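Local coordinates for protein CDP-6-deoxy-L-threo-D-glycero-4-hexulose-3-dehydrase (Yersinia pseudotuberculosis, PDB 3BCX) that probably catalyses C-3 dehydration of a CDP-linked 6-deoxy-4-hexulose sugar with a vitamin B6 cofactor, a step towards making a dideoxy sugar, at residues T82-S87 / Y287-T292; V139-Y144 / L398-R403; G248-C253 / T281-G286; D329-P334 / I349-D354. All coordinates share one frame; numbering follows the deposited sequence.

Contact 1. Residues T82-S87 / Y287-T292; sequences TTTSGS and YNLKIT
Thr83 and Leu289 join the edge strand of the central sheet to the loop before helix 293-323, a buried contact in the aspartate aminotransferase fold close to the subunit interface. Strand 79-83 is outermost in this mixed sheet, and a short loop, with Ser85 as N-cap, leads from it into helix 86-96. The OG1 of Thr83 stands anti to the backbone N (chi1 -176°) and donates to Leu289 O at 2.8 Å, in the carbonyl plane and on a lone pair. Threonine suits this spot because its hydroxyl meets the carbonyl of a loop that lacks strand pairing here, while its remaining surface packs against helix 86-96. Thr84 N adds only a weak bond of 3.4 Å to the same Leu289 O, and its CG2 lies 3.4 Å from Lys290 O. Beyond it, Thr84 meets Thr84 of the second subunit. Ile291 packs across Thr82, crossing it at about a right angle with CD1 3.7 Å from Thr82 CB. Between these two residues a water accepts from Ile291 N and donates to Thr82 OG1, which also has Asn64 as partner; both water bonds are 3.0 Å.

Contact 2. Residues V139-Y144 / L398-R403; sequences VDIPTY and LTNTDR
Ile141 reaches toward the first turns of helix 399-407 and lies obliquely against Arg403. Its CD1 is 3.8 Å from Arg403 NH1 and 3.9 Å from Arg403 CD, so the methyl meets the CD methylene and, obliquely, the NH1 of the guanidinium. The Arg403 side chain sets off opposite its own amide nitrogen (chi1 -167°) and stays extended as far as NE, which carries the guanidinium past the isoleucine to the carboxylates of Glu332 and Glu353. An arginine suits this place because its long aliphatic part can pack on Ile141 while its tip answers two acids.

One turn back along the helix, Asn400 points at the other segment with its CB, 3.2 Å from Val139 O. Val139 crosses Thr401 at about a right angle, its CG2 lying 3.9 Å from Thr401 OG1; the hydroxyl itself is taken by Asp138, which also receives Asn400 N at the helix start. In the aspartate aminotransferase fold of this enzyme, the loop continues from strand 133-137 of the central sheet, and the helix runs from near edge strand 393-394 to strand 408-411 of a separate three-stranded sheet, so the contact lies where the two sheets approach. Ile404, next along the helix, is touched by Val139, Ile141 and Tyr144.

The loop is braced from within: Thr143 OG1 donates to Asp140 OD1 at 2.8 Å, reaching it on the anti side and 32° out of the carboxylate plane. This short-range bond spans the cis peptide before Pro142.

Contact 3. Residues G248-C253 / T281-G286; sequences GRDCYC and TYSHLG
Gly248 and Arg249 meet Tyr282, Ser283 and His284 mainly through their backbones. Asp250 N gives a 2.8 Å bond to Thr281 O, and on the other side of Arg249 the carbonyl Gly248 O receives Ser283 N at 2.9 Å, weak because its angle is only 125°. These two flank a single bridge at Arg249 and Tyr282, not a continuing ladder. His284 N adds a bond to the same Gly248 O at 3.1 Å with an angle of 151°, in the carbonyl plane and on a lone pair. Glycine fits at 248: the backbone has a positive phi, and a CB there would point at the other segment and run into His284 O. At Gly286, likewise, a CB would meet Gly248 N.

Van der Waals packing comes next. The Tyr282 ring lies beside the bridge, its edge at Gly248 C and its CD1 3.5 Å from Arg249 CA; past this, the ring packs on Trp247 and on Tyr386 of the second subunit.

Both segments belong to the long irregular loop between helix 235-245 and helix 293-323 of the aspartate aminotransferase fold, and they close its base. The tip beyond is partly disordered, and a ferric ion lies about 7 Å from the Arg249 side chain.

One water links Ser283 OG, 2.7 Å away, with Cys251 N, from which it accepts, and with Asp250 OD2, to which it gives a weak bond. The trans first torsion of Asp250 (chi1 -174°) carries its carboxylate toward Ser283, while OD1 binds His278.

Contact 4. Residues D329-P334 / I349-D354; sequences DFIELP and ITLKED
Lys352 lies along the backbone of residues 329-332. Its CB is 3.4 Å from Phe330 O, the carbonyl that also accepts from Lys352 N at 2.9 Å and 169°. CG stays against the same peptide, and CD moves on to Asp329 O at 3.5 Å. CE then nears Glu332 CG, and the chain bends there (chi4 -61°), turning NZ to Glu332 OE2 at 3.4 Å in a weak salt bridge. The lysine suits the place because its methylenes cover the carbonyls of Asp329 and Phe330 before its charge meets an acid. Glu332 has a stronger partner in Arg403, so the lysine is a second, looser counter-charge.

This is an antiparallel beta ladder: Glu332 N donates to Thr350 O at 2.9 Å and 173°, with a longer, weak return bond from Thr350 N to Glu332 O. Ile331 and Leu351 form the adjoining non-hydrogen-bonded pair, with Ile331 CG2 lying 3.9 Å from Leu351 CD1. Ile331 CB packs 3.6 Å from Ile349 CG2, both isoleucines being beta-branched and so suited to an extended backbone.

In the fold, strand 331-332 is the edge of a three-stranded sheet, with 347-351 in the middle and 408-411 beyond. Helix 399-407 touches Thr350 and Leu351, while Phe433, just after helix 419-432, meets Phe330 and Ile331.

Overall arrangement
Contact 1 is buried; the other three are partly buried. Contact 1 combines one hydroxyl bond, a bridging water and the packing of Ile291; contact 3, which adjoins it in the sequence, lies outward on the same side and is made mostly of backbone bonds. Both touch the second subunit, whereas no other chain touches contacts 2 and 4. Those two lie on the opposite side of the chain's centre from contact 1, 13 Å apart between centres, and share partners: the Arg403 guanidinium and the Tyr144 hydroxyl of contact 2 reach Glu332 and Thr350 of contact 4. Contact 2 relies on apolar packing against a helix, contact 4 on a regular beta ladder with charges at its rim.

Contact 1. Residues T82-S87 / Y287-T292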
loop_
_atom_site.group_PDB
_atom_site.type_symbol
_atom_site.label_atom_id
_atom_site.label_comp_id
_atom_site.label_asym_id
_atom_site.label_seq_id
_atom_site.Cartn_x
_atom_site.Cartn_y
_atom_site.Cartn_z
ATOM N N THR A 82 -5.826 -7.199 -6.889
ATOM C CA THR A 82 -5.953 -6.703 -5.526
ATOM C C THR A 82 -4.796 -5.760 -5.204
ATOM O O THR A 82 -3.697 -5.899 -5.745
ATOM C CB THR A 82 -5.957 -7.838 -4.470
ATOM O OG1 THR A 82 -4.796 -8.662 -4.630
ATOM C CG2 THR A 82 -7.219 -8.682 -4.590
ATOM N N THR A 83 -5.061 -4.791 -4.336
ATOM C CA THR A 83 -4.051 -3.822 -3.922
ATOM C C THR A 83 -4.316 -3.488 -2.444
ATOM O O THR A 83 -5.281 -3.990 -1.874
ATOM C CB THR A 83 -4.087 -2.559 -4.833
ATOM O OG1 THR A 83 -3.031 -1.673 -4.452
ATOM C CG2 THR A 83 -5.439 -1.844 -4.743
ATOM N N THR A 84 -3.487 -2.640 -1.833
ATOM C CA THR A 84 -3.610 -2.337 -0.403
ATOM C C THR A 84 -4.821 -1.571 0.118
ATOM O O THR A 84 -5.118 -1.628 1.316
ATOM C CB THR A 84 -2.369 -1.590 0.120
ATOM O OG1 THR A 84 -2.435 -0.214 -0.284
ATOM C CG2 THR A 84 -1.093 -2.222 -0.420
ATOM N N SER A 85 -5.525 -0.856 -0.751
ATOM C CA SER A 85 -6.677 -0.096 -0.286
ATOM C C SER A 85 -7.426 0.504 -1.454
ATOM O O SER A 85 -6.984 0.417 -2.595
ATOM C CB SER A 85 -6.211 1.040 0.633
ATOM O OG SER A 85 -5.405 1.970 -0.093
ATOM N N GLY A 86 -8.565 1.124 -1.161
ATOM C CA GLY A 86 -9.337 1.764 -2.203
ATOM C C GLY A 86 -8.509 2.877 -2.810
ATOM O O GLY A 86 -8.518 3.081 -4.036
ATOM N N SER A 87 -7.787 3.593 -1.952
ATOM C CA SER A 87 -6.944 4.701 -2.375
ATOM C C SER A 87 -5.829 4.209 -3.285
ATOM O O SER A 87 -5.521 4.826 -4.315
ATOM C CB SER A 87 -6.342 5.405 -1.156
ATOM O OG SER A 87 -7.361 5.904 -0.303
ATOM N N TYR A 287 5.305 1.338 -7.733
ATOM C CA TYR A 287 5.281 1.157 -6.287
ATOM C C TYR A 287 5.355 -0.320 -5.914
ATOM O O TYR A 287 5.722 -1.160 -6.738
ATOM C CB TYR A 287 4.021 1.786 -5.689
ATOM C CG TYR A 287 3.685 3.145 -6.259
ATOM C CD1 TYR A 287 3.167 3.273 -7.541
ATOM C CD2 TYR A 287 3.886 4.301 -5.517
ATOM C CE1 TYR A 287 2.859 4.513 -8.067
ATOM C CE2 TYR A 287 3.581 5.546 -6.034
ATOM C CZ TYR A 287 3.067 5.646 -7.310
ATOM O OH TYR A 287 2.761 6.883 -7.829
ATOM N N ASN A 288 5.006 -0.631 -4.671
ATOM C CA ASN A 288 4.761 -2.002 -4.267
ATOM C C ASN A 288 3.495 -1.880 -3.430
ATOM O O ASN A 288 3.539 -1.522 -2.254
ATOM C CB ASN A 288 5.877 -2.610 -3.424
ATOM C CG ASN A 288 5.565 -4.059 -3.050
ATOM O OD1 ASN A 288 6.291 -4.705 -2.290
ATOM N ND2 ASN A 288 4.461 -4.571 -3.588
ATOM N N LEU A 289 2.358 -2.150 -4.060
ATOM C CA LEU A 289 1.073 -2.037 -3.395
ATOM C C LEU A 289 0.298 -3.357 -3.418
ATOM O O LEU A 289 -0.867 -3.406 -3.822
ATOM C CB LEU A 289 0.270 -0.915 -4.063
ATOM C CG LEU A 289 0.980 0.448 -4.014
ATOM C CD1 LEU A 289 0.258 1.463 -4.889
ATOM C CD2 LEU A 289 1.068 0.936 -2.564
ATOM N N LYS A 290 0.960 -4.426 -2.980
ATOM C CA LYS A 290 0.347 -5.754 -2.925
ATOM C C LYS A 290 -0.171 -6.055 -1.511
ATOM O O LYS A 290 0.162 -5.349 -0.558
ATOM C CB LYS A 290 1.366 -6.831 -3.345
ATOM C CG LYS A 290 1.702 -6.826 -4.825
ATOM C CD LYS A 290 2.570 -8.025 -5.213
ATOM C CE LYS A 290 4.058 -7.681 -5.313
ATOM N NZ LYS A 290 4.694 -7.377 -4.005
ATOM N N ILE A 291 -0.994 -7.093 -1.385
ATOM C CA ILE A 291 -1.526 -7.492 -0.077
ATOM C C ILE A 291 -1.110 -8.924 0.249
ATOM O O ILE A 291 -0.434 -9.585 -0.547
ATOM C CB ILE A 291 -3.068 -7.430 -0.028
ATOM C CG1 ILE A 291 -3.663 -8.415 -1.037
ATOM C CG2 ILE A 291 -3.544 -6.006 -0.294
ATOM C CD1 ILE A 291 -5.174 -8.521 -0.964
ATOM N N THR A 292 -1.523 -9.402 1.418
ATOM C CA THR A 292 -1.206 -10.762 1.854
ATOM C C THR A 292 -2.374 -11.710 1.573
ATOM O O THR A 292 -3.496 -11.270 1.309
ATOM C CB THR A 292 -0.897 -10.807 3.369
ATOM O OG1 THR A 292 -2.049 -10.385 4.109
ATOM C CG2 THR A 292 0.276 -9.896 3.697
HETATM O O HOH W 1 -1.911 -7.871 -4.102
#

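Contact 2. Residues V139-Y144 / L398-R403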
loop_
_atom_site.group_PDB
_atom_site.type_symbol
_atom_site.label_atom_id
_atom_site.label_comp_id
_atom_site.label_asym_id
_atom_site.label_seq_id
_atom_site.Cartn_x
_atom_site.Cartn_y
_atom_site.Cartn_z
ATOM N N VAL A 139 -22.266 19.293 -8.288
ATOM C CA VAL A 139 -23.031 18.059 -8.115
ATOM C C VAL A 139 -24.520 18.358 -7.951
ATOM O O VAL A 139 -24.939 19.518 -7.857
ATOM C CB VAL A 139 -22.571 17.268 -6.868
ATOM C CG1 VAL A 139 -21.151 16.756 -7.065
ATOM C CG2 VAL A 139 -22.662 18.151 -5.635
ATOM N N ASP A 140 -25.315 17.297 -7.901
ATOM C CA ASP A 140 -26.756 17.428 -7.749
ATOM C C ASP A 140 -27.231 16.956 -6.378
ATOM O O ASP A 140 -26.584 16.129 -5.739
ATOM C CB ASP A 140 -27.452 16.629 -8.858
ATOM C CG ASP A 140 -28.948 16.482 -8.632
ATOM O OD1 ASP A 140 -29.353 15.628 -7.808
ATOM O OD2 ASP A 140 -29.721 17.230 -9.274
ATOM N N ILE A 141 -28.351 17.517 -5.928
ATOM C CA ILE A 141 -28.982 17.166 -4.652
ATOM C C ILE A 141 -30.422 16.819 -5.038
ATOM O O ILE A 141 -31.030 17.527 -5.836
ATOM C CB ILE A 141 -28.979 18.370 -3.659
ATOM C CG1 ILE A 141 -27.538 18.780 -3.326
ATOM C CG2 ILE A 141 -29.704 17.995 -2.370
ATOM C CD1 ILE A 141 -27.425 19.922 -2.309
ATOM N N PRO A 142 -31.011 15.763 -4.444
ATOM C CA PRO A 142 -30.478 14.831 -3.448
ATOM C C PRO A 142 -29.850 13.516 -3.934
ATOM O O PRO A 142 -30.047 12.475 -3.300
ATOM C CB PRO A 142 -31.698 14.579 -2.575
ATOM C CG PRO A 142 -32.763 14.424 -3.616
ATOM C CD PRO A 142 -32.454 15.534 -4.632
ATOM N N THR A 143 -29.115 13.536 -5.048
ATOM C CA THR A 143 -28.456 12.306 -5.516
ATOM C C THR A 143 -26.986 12.350 -5.110
ATOM O O THR A 143 -26.318 11.321 -5.050
ATOM C CB THR A 143 -28.511 12.122 -7.051
ATOM O OG1 THR A 143 -27.938 13.266 -7.697
ATOM C CG2 THR A 143 -29.937 11.901 -7.518
ATOM N N TYR A 144 -26.500 13.557 -4.839
ATOM C CA TYR A 144 -25.118 13.787 -4.427
ATOM C C TYR A 144 -24.060 13.304 -5.418
ATOM O O TYR A 144 -22.932 12.988 -5.045
ATOM C CB TYR A 144 -24.886 13.182 -3.040
ATOM C CG TYR A 144 -25.902 13.686 -2.042
ATOM C CD1 TYR A 144 -27.055 12.952 -1.758
ATOM C CD2 TYR A 144 -25.759 14.940 -1.452
ATOM C CE1 TYR A 144 -28.041 13.453 -0.912
ATOM C CE2 TYR A 144 -26.736 15.453 -0.610
ATOM C CZ TYR A 144 -27.874 14.704 -0.342
ATOM O OH TYR A 144 -28.830 15.206 0.511
ATOM N N LEU A 398 -19.633 26.003 -7.550
ATOM C CA LEU A 398 -19.806 24.822 -6.718
ATOM C C LEU A 398 -20.848 25.106 -5.641
ATOM O O LEU A 398 -20.624 24.858 -4.454
ATOM C CB LEU A 398 -18.467 24.426 -6.088
ATOM C CG LEU A 398 -17.337 24.207 -7.101
ATOM C CD1 LEU A 398 -16.071 23.786 -6.382
ATOM C CD2 LEU A 398 -17.754 23.150 -8.117
ATOM N N THR A 399 -21.994 25.627 -6.076
ATOM C CA THR A 399 -23.111 25.990 -5.192
ATOM C C THR A 399 -23.627 24.809 -4.365
ATOM O O THR A 399 -23.662 24.871 -3.137
ATOM C CB THR A 399 -24.276 26.598 -6.033
ATOM O OG1 THR A 399 -23.799 27.765 -6.724
ATOM C CG2 THR A 399 -25.445 27.001 -5.142
ATOM N N ASN A 400 -24.029 23.736 -5.042
ATOM C CA ASN A 400 -24.537 22.548 -4.356
ATOM C C ASN A 400 -23.431 21.898 -3.530
ATOM O O ASN A 400 -23.679 21.365 -2.443
ATOM C CB ASN A 400 -25.102 21.553 -5.371
ATOM C CG ASN A 400 -26.428 22.014 -5.964
ATOM O OD1 ASN A 400 -26.968 21.385 -6.874
ATOM N ND2 ASN A 400 -26.961 23.112 -5.442
ATOM N N THR A 401 -22.205 21.957 -4.049
ATOM C CA THR A 401 -21.052 21.394 -3.360
ATOM C C THR A 401 -20.881 22.084 -2.012
ATOM O O THR A 401 -20.654 21.421 -0.995
ATOM C CB THR A 401 -19.751 21.576 -4.180
ATOM O OG1 THR A 401 -19.902 20.957 -5.464
ATOM C CG2 THR A 401 -18.573 20.940 -3.456
ATOM N N ASP A 402 -20.984 23.415 -2.001
ATOM C CA ASP A 402 -20.854 24.172 -0.754
ATOM C C ASP A 402 -22.035 23.911 0.177
ATOM O O ASP A 402 -21.894 23.941 1.397
ATOM C CB ASP A 402 -20.751 25.684 -1.017
ATOM C CG ASP A 402 -19.324 26.135 -1.327
ATOM O OD1 ASP A 402 -18.360 25.477 -0.867
ATOM O OD2 ASP A 402 -19.164 27.162 -2.017
ATOM N N ARG A 403 -23.202 23.660 -0.397
ATOM C CA ARG A 403 -24.370 23.388 0.426
ATOM C C ARG A 403 -24.162 22.053 1.139
ATOM O O ARG A 403 -24.497 21.899 2.319
ATOM C CB ARG A 403 -25.629 23.335 -0.438
ATOM C CG ARG A 403 -26.895 23.375 0.381
ATOM C CD ARG A 403 -28.139 23.276 -0.473
ATOM N NE ARG A 403 -29.322 23.256 0.377
ATOM C CZ ARG A 403 -30.385 22.488 0.164
ATOM N NH1 ARG A 403 -30.427 21.669 -0.877
ATOM N NH2 ARG A 403 -31.402 22.529 1.013
#

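Contact 3. Residues G248-C253 / T281-G286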
loop_
_atom_site.group_PDB
_atom_site.type_symbol
_atom_site.label_atom_id
_atom_site.label_comp_id
_atom_site.label_asym_id
_atom_site.label_seq_id
_atom_site.Cartn_x
_atom_site.Cartn_y
_atom_site.Cartn_z
ATOM N N GLY A 248 7.105 -1.873 -10.598
ATOM C CA GLY A 248 7.237 -1.313 -11.930
ATOM C C GLY A 248 8.010 -2.222 -12.868
ATOM O O GLY A 248 8.488 -1.776 -13.914
ATOM N N ARG A 249 8.133 -3.491 -12.496
ATOM C CA ARG A 249 8.925 -4.442 -13.266
ATOM C C ARG A 249 8.193 -4.872 -14.534
ATOM O O ARG A 249 6.967 -4.804 -14.606
ATOM C CB ARG A 249 9.268 -5.667 -12.416
ATOM C CG ARG A 249 8.096 -6.603 -12.174
ATOM C CD ARG A 249 8.486 -7.753 -11.260
ATOM N NE ARG A 249 7.385 -8.690 -11.058
ATOM C CZ ARG A 249 7.420 -9.712 -10.209
ATOM N NH1 ARG A 249 8.504 -9.933 -9.480
ATOM N NH2 ARG A 249 6.370 -10.514 -10.090
ATOM N N ASP A 250 8.954 -5.314 -15.530
ATOM C CA ASP A 250 8.425 -5.493 -16.877
ATOM C C ASP A 250 7.586 -6.762 -16.974
ATOM O O ASP A 250 7.896 -7.774 -16.347
ATOM C CB ASP A 250 9.563 -5.535 -17.898
ATOM C CG ASP A 250 9.060 -5.568 -19.328
ATOM O OD1 ASP A 250 8.902 -6.678 -19.879
ATOM O OD2 ASP A 250 8.824 -4.484 -19.902
ATOM N N CYS A 251 6.520 -6.701 -17.767
ATOM C CA CYS A 251 5.705 -7.878 -18.047
ATOM C C CYS A 251 4.806 -7.650 -19.258
ATOM O O CYS A 251 5.063 -6.768 -20.077
ATOM C CB CYS A 251 4.861 -8.247 -16.827
ATOM S SG CYS A 251 5.004 -9.977 -16.315
ATOM N N TYR A 252 3.750 -8.450 -19.362
ATOM C CA TYR A 252 3.188 -8.811 -20.658
ATOM C C TYR A 252 4.129 -9.730 -21.431
ATOM O O TYR A 252 4.851 -10.533 -20.840
ATOM C CB TYR A 252 2.886 -7.556 -21.480
ATOM C CG TYR A 252 1.548 -7.592 -22.183
ATOM C CD1 TYR A 252 0.541 -8.449 -21.759
ATOM C CD2 TYR A 252 1.291 -6.768 -23.271
ATOM C CE1 TYR A 252 -0.683 -8.485 -22.398
ATOM C CE2 TYR A 252 0.071 -6.797 -23.918
ATOM C CZ TYR A 252 -0.913 -7.657 -23.477
ATOM O OH TYR A 252 -2.131 -7.690 -24.117
ATOM N N CYS A 253 4.115 -9.604 -22.754
ATOM C CA CYS A 253 5.295 -9.890 -23.562
ATOM C C CYS A 253 4.933 -10.023 -25.038
ATOM O O CYS A 253 5.788 -10.320 -25.872
ATOM C CB CYS A 253 5.985 -11.164 -23.073
ATOM S SG CYS A 253 4.852 -12.462 -22.523
ATOM N N THR A 281 14.136 -6.031 -14.506
ATOM C CA THR A 281 14.005 -5.111 -15.629
ATOM C C THR A 281 12.727 -4.322 -15.333
ATOM O O THR A 281 11.652 -4.900 -15.160
ATOM C CB THR A 281 13.872 -5.865 -16.959
ATOM O OG1 THR A 281 15.061 -6.631 -17.178
ATOM C CG2 THR A 281 13.682 -4.884 -18.116
ATOM N N TYR A 282 12.850 -3.001 -15.267
ATOM C CA TYR A 282 11.721 -2.145 -14.926
ATOM C C TYR A 282 11.239 -1.231 -16.054
ATOM O O TYR A 282 11.983 -0.395 -16.556
ATOM C CB TYR A 282 12.109 -1.346 -13.681
ATOM C CG TYR A 282 12.529 -2.258 -12.541
ATOM C CD1 TYR A 282 11.576 -2.841 -11.698
ATOM C CD2 TYR A 282 13.869 -2.603 -12.354
ATOM C CE1 TYR A 282 11.946 -3.751 -10.699
ATOM C CE2 TYR A 282 14.252 -3.510 -11.357
ATOM C CZ TYR A 282 13.284 -4.081 -10.535
ATOM O OH TYR A 282 13.649 -4.982 -9.558
ATOM N N SER A 283 9.974 -1.389 -16.429
ATOM C CA SER A 283 9.385 -0.615 -17.515
ATOM C C SER A 283 8.507 0.551 -17.075
ATOM O O SER A 283 8.039 1.326 -17.911
ATOM C CB SER A 283 8.564 -1.538 -18.410
ATOM O OG SER A 283 7.520 -2.144 -17.667
ATOM N N HIS A 284 8.263 0.676 -15.774
ATOM C CA HIS A 284 7.438 1.777 -15.279
ATOM C C HIS A 284 7.972 2.320 -13.960
ATOM O O HIS A 284 8.770 1.662 -13.280
ATOM C CB HIS A 284 5.983 1.323 -15.074
ATOM C CG HIS A 284 5.291 0.892 -16.330
ATOM N ND1 HIS A 284 4.977 1.767 -17.349
ATOM C CD2 HIS A 284 4.832 -0.320 -16.724
ATOM C CE1 HIS A 284 4.354 1.114 -18.314
ATOM N NE2 HIS A 284 4.252 -0.153 -17.960
ATOM N N LEU A 285 7.531 3.521 -13.599
ATOM C CA LEU A 285 7.910 4.125 -12.327
ATOM C C LEU A 285 6.957 3.707 -11.213
ATOM O O LEU A 285 5.893 4.299 -11.038
ATOM C CB LEU A 285 7.941 5.650 -12.447
ATOM C CG LEU A 285 8.259 6.425 -11.166
ATOM C CD1 LEU A 285 9.757 6.444 -10.907
ATOM C CD2 LEU A 285 7.706 7.841 -11.244
ATOM N N GLY A 286 7.347 2.683 -10.461
ATOM C CA GLY A 286 6.391 1.779 -9.847
ATOM C C GLY A 286 6.312 1.954 -8.343
ATOM O O GLY A 286 7.145 2.632 -7.743
HETATM O O HOH W 2 5.705 -3.856 -18.567
#

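Contact 4. Residues D329-P334 / I349-D354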
loop_
_atom_site.group_PDB
_atom_site.type_symbol
_atom_site.label_atom_id
_atom_site.label_comp_id
_atom_site.label_asym_id
_atom_site.label_seq_id
_atom_site.Cartn_x
_atom_site.Cartn_y
_atom_site.Cartn_z
ATOM N N ASP A 329 -40.329 18.216 6.075
ATOM C CA ASP A 329 -40.405 19.680 6.110
ATOM C C ASP A 329 -39.115 20.315 6.619
ATOM O O ASP A 329 -38.929 21.527 6.513
ATOM C CB ASP A 329 -41.539 20.164 7.020
ATOM C CG ASP A 329 -42.920 19.915 6.442
ATOM O OD1 ASP A 329 -43.110 20.060 5.210
ATOM O OD2 ASP A 329 -43.828 19.598 7.240
ATOM N N PHE A 330 -38.226 19.498 7.176
ATOM C CA PHE A 330 -36.982 20.016 7.733
ATOM C C PHE A 330 -35.717 19.428 7.119
ATOM O O PHE A 330 -34.631 19.999 7.262
ATOM C CB PHE A 330 -36.983 19.789 9.245
ATOM C CG PHE A 330 -38.262 20.201 9.911
ATOM C CD1 PHE A 330 -38.686 21.526 9.876
ATOM C CD2 PHE A 330 -39.067 19.255 10.542
ATOM C CE1 PHE A 330 -39.902 21.904 10.457
ATOM C CE2 PHE A 330 -40.278 19.620 11.126
ATOM C CZ PHE A 330 -40.696 20.946 11.080
ATOM N N ILE A 331 -35.855 18.290 6.441
ATOM C CA ILE A 331 -34.714 17.640 5.811
ATOM C C ILE A 331 -35.074 17.049 4.451
ATOM O O ILE A 331 -36.200 16.591 4.230
ATOM C CB ILE A 331 -34.151 16.512 6.696
ATOM C CG1 ILE A 331 -35.188 15.392 6.848
ATOM C CG2 ILE A 331 -33.761 17.067 8.057
ATOM C CD1 ILE A 331 -34.713 14.217 7.700
ATOM N N GLU A 332 -34.110 17.070 3.539
ATOM C CA GLU A 332 -34.309 16.523 2.208
ATOM C C GLU A 332 -33.784 15.095 2.206
ATOM O O GLU A 332 -32.628 14.844 2.549
ATOM C CB GLU A 332 -33.566 17.375 1.185
ATOM C CG GLU A 332 -34.187 18.740 1.008
ATOM C CD GLU A 332 -33.290 19.706 0.268
ATOM O OE1 GLU A 332 -32.569 19.265 -0.655
ATOM O OE2 GLU A 332 -33.324 20.910 0.597
ATOM N N LEU A 333 -34.653 14.163 1.832
ATOM C CA LEU A 333 -34.314 12.751 1.799
ATOM C C LEU A 333 -33.613 12.373 0.496
ATOM O O LEU A 333 -33.839 12.987 -0.548
ATOM C CB LEU A 333 -35.582 11.916 1.995
ATOM C CG LEU A 333 -36.311 12.167 3.322
ATOM C CD1 LEU A 333 -37.621 11.385 3.358
ATOM C CD2 LEU A 333 -35.414 11.756 4.477
ATOM N N PRO A 334 -32.750 11.348 0.548
ATOM C CA PRO A 334 -31.984 10.856 -0.600
ATOM C C PRO A 334 -32.810 10.227 -1.716
ATOM O O PRO A 334 -33.832 9.586 -1.474
ATOM C CB PRO A 334 -31.016 9.866 0.039
ATOM C CG PRO A 334 -31.830 9.297 1.155
ATOM C CD PRO A 334 -32.494 10.520 1.742
ATOM N N ILE A 349 -28.461 12.804 4.020
ATOM C CA ILE A 349 -29.536 13.737 4.351
ATOM C C ILE A 349 -29.014 15.169 4.359
ATOM O O ILE A 349 -27.893 15.424 4.801
ATOM C CB ILE A 349 -30.105 13.458 5.756
ATOM C CG1 ILE A 349 -30.556 12.000 5.860
ATOM C CG2 ILE A 349 -31.281 14.408 6.046
ATOM C CD1 ILE A 349 -31.027 11.607 7.250
ATOM N N THR A 350 -29.831 16.101 3.876
ATOM C CA THR A 350 -29.452 17.510 3.862
ATOM C C THR A 350 -30.442 18.312 4.712
ATOM O O THR A 350 -31.640 18.332 4.426
ATOM C CB THR A 350 -29.438 18.087 2.418
ATOM O OG1 THR A 350 -28.428 17.428 1.646
ATOM C CG2 THR A 350 -29.135 19.571 2.440
ATOM N N LEU A 351 -29.936 18.959 5.760
ATOM C CA LEU A 351 -30.770 19.767 6.641
ATOM C C LEU A 351 -31.130 21.064 5.927
ATOM O O LEU A 351 -30.254 21.729 5.376
ATOM C CB LEU A 351 -30.018 20.089 7.937
ATOM C CG LEU A 351 -30.749 20.952 8.976
ATOM C CD1 LEU A 351 -31.950 20.191 9.533
ATOM C CD2 LEU A 351 -29.795 21.324 10.103
ATOM N N LYS A 352 -32.415 21.417 5.928
ATOM C CA LYS A 352 -32.857 22.649 5.275
ATOM C C LYS A 352 -32.381 23.862 6.062
ATOM O O LYS A 352 -32.417 23.874 7.293
ATOM C CB LYS A 352 -34.381 22.677 5.146
ATOM C CG LYS A 352 -34.943 21.687 4.128
ATOM C CD LYS A 352 -36.466 21.752 4.086
ATOM C CE LYS A 352 -37.036 20.915 2.958
ATOM N NZ LYS A 352 -36.562 21.399 1.634
ATOM N N GLU A 353 -31.927 24.884 5.350
ATOM C CA GLU A 353 -31.427 26.083 6.001
ATOM C C GLU A 353 -32.484 26.836 6.817
ATOM O O GLU A 353 -32.181 27.380 7.882
ATOM C CB GLU A 353 -30.790 27.014 4.964
ATOM C CG GLU A 353 -29.530 26.437 4.313
ATOM C CD GLU A 353 -29.825 25.529 3.128
ATOM O OE1 GLU A 353 -30.957 25.007 3.030
ATOM O OE2 GLU A 353 -28.914 25.331 2.293
ATOM N N ASP A 354 -33.723 26.859 6.337
ATOM C CA ASP A 354 -34.782 27.565 7.053
ATOM C C ASP A 354 -35.412 26.715 8.151
ATOM O O ASP A 354 -36.541 26.970 8.573
ATOM C CB ASP A 354 -35.876 28.014 6.087
ATOM C CG ASP A 354 -36.497 26.861 5.344
ATOM O OD1 ASP A 354 -36.484 25.730 5.875
ATOM O OD2 ASP A 354 -37.012 27.084 4.229
HETATM O O HOH W 3 -37.095 23.864 7.515
#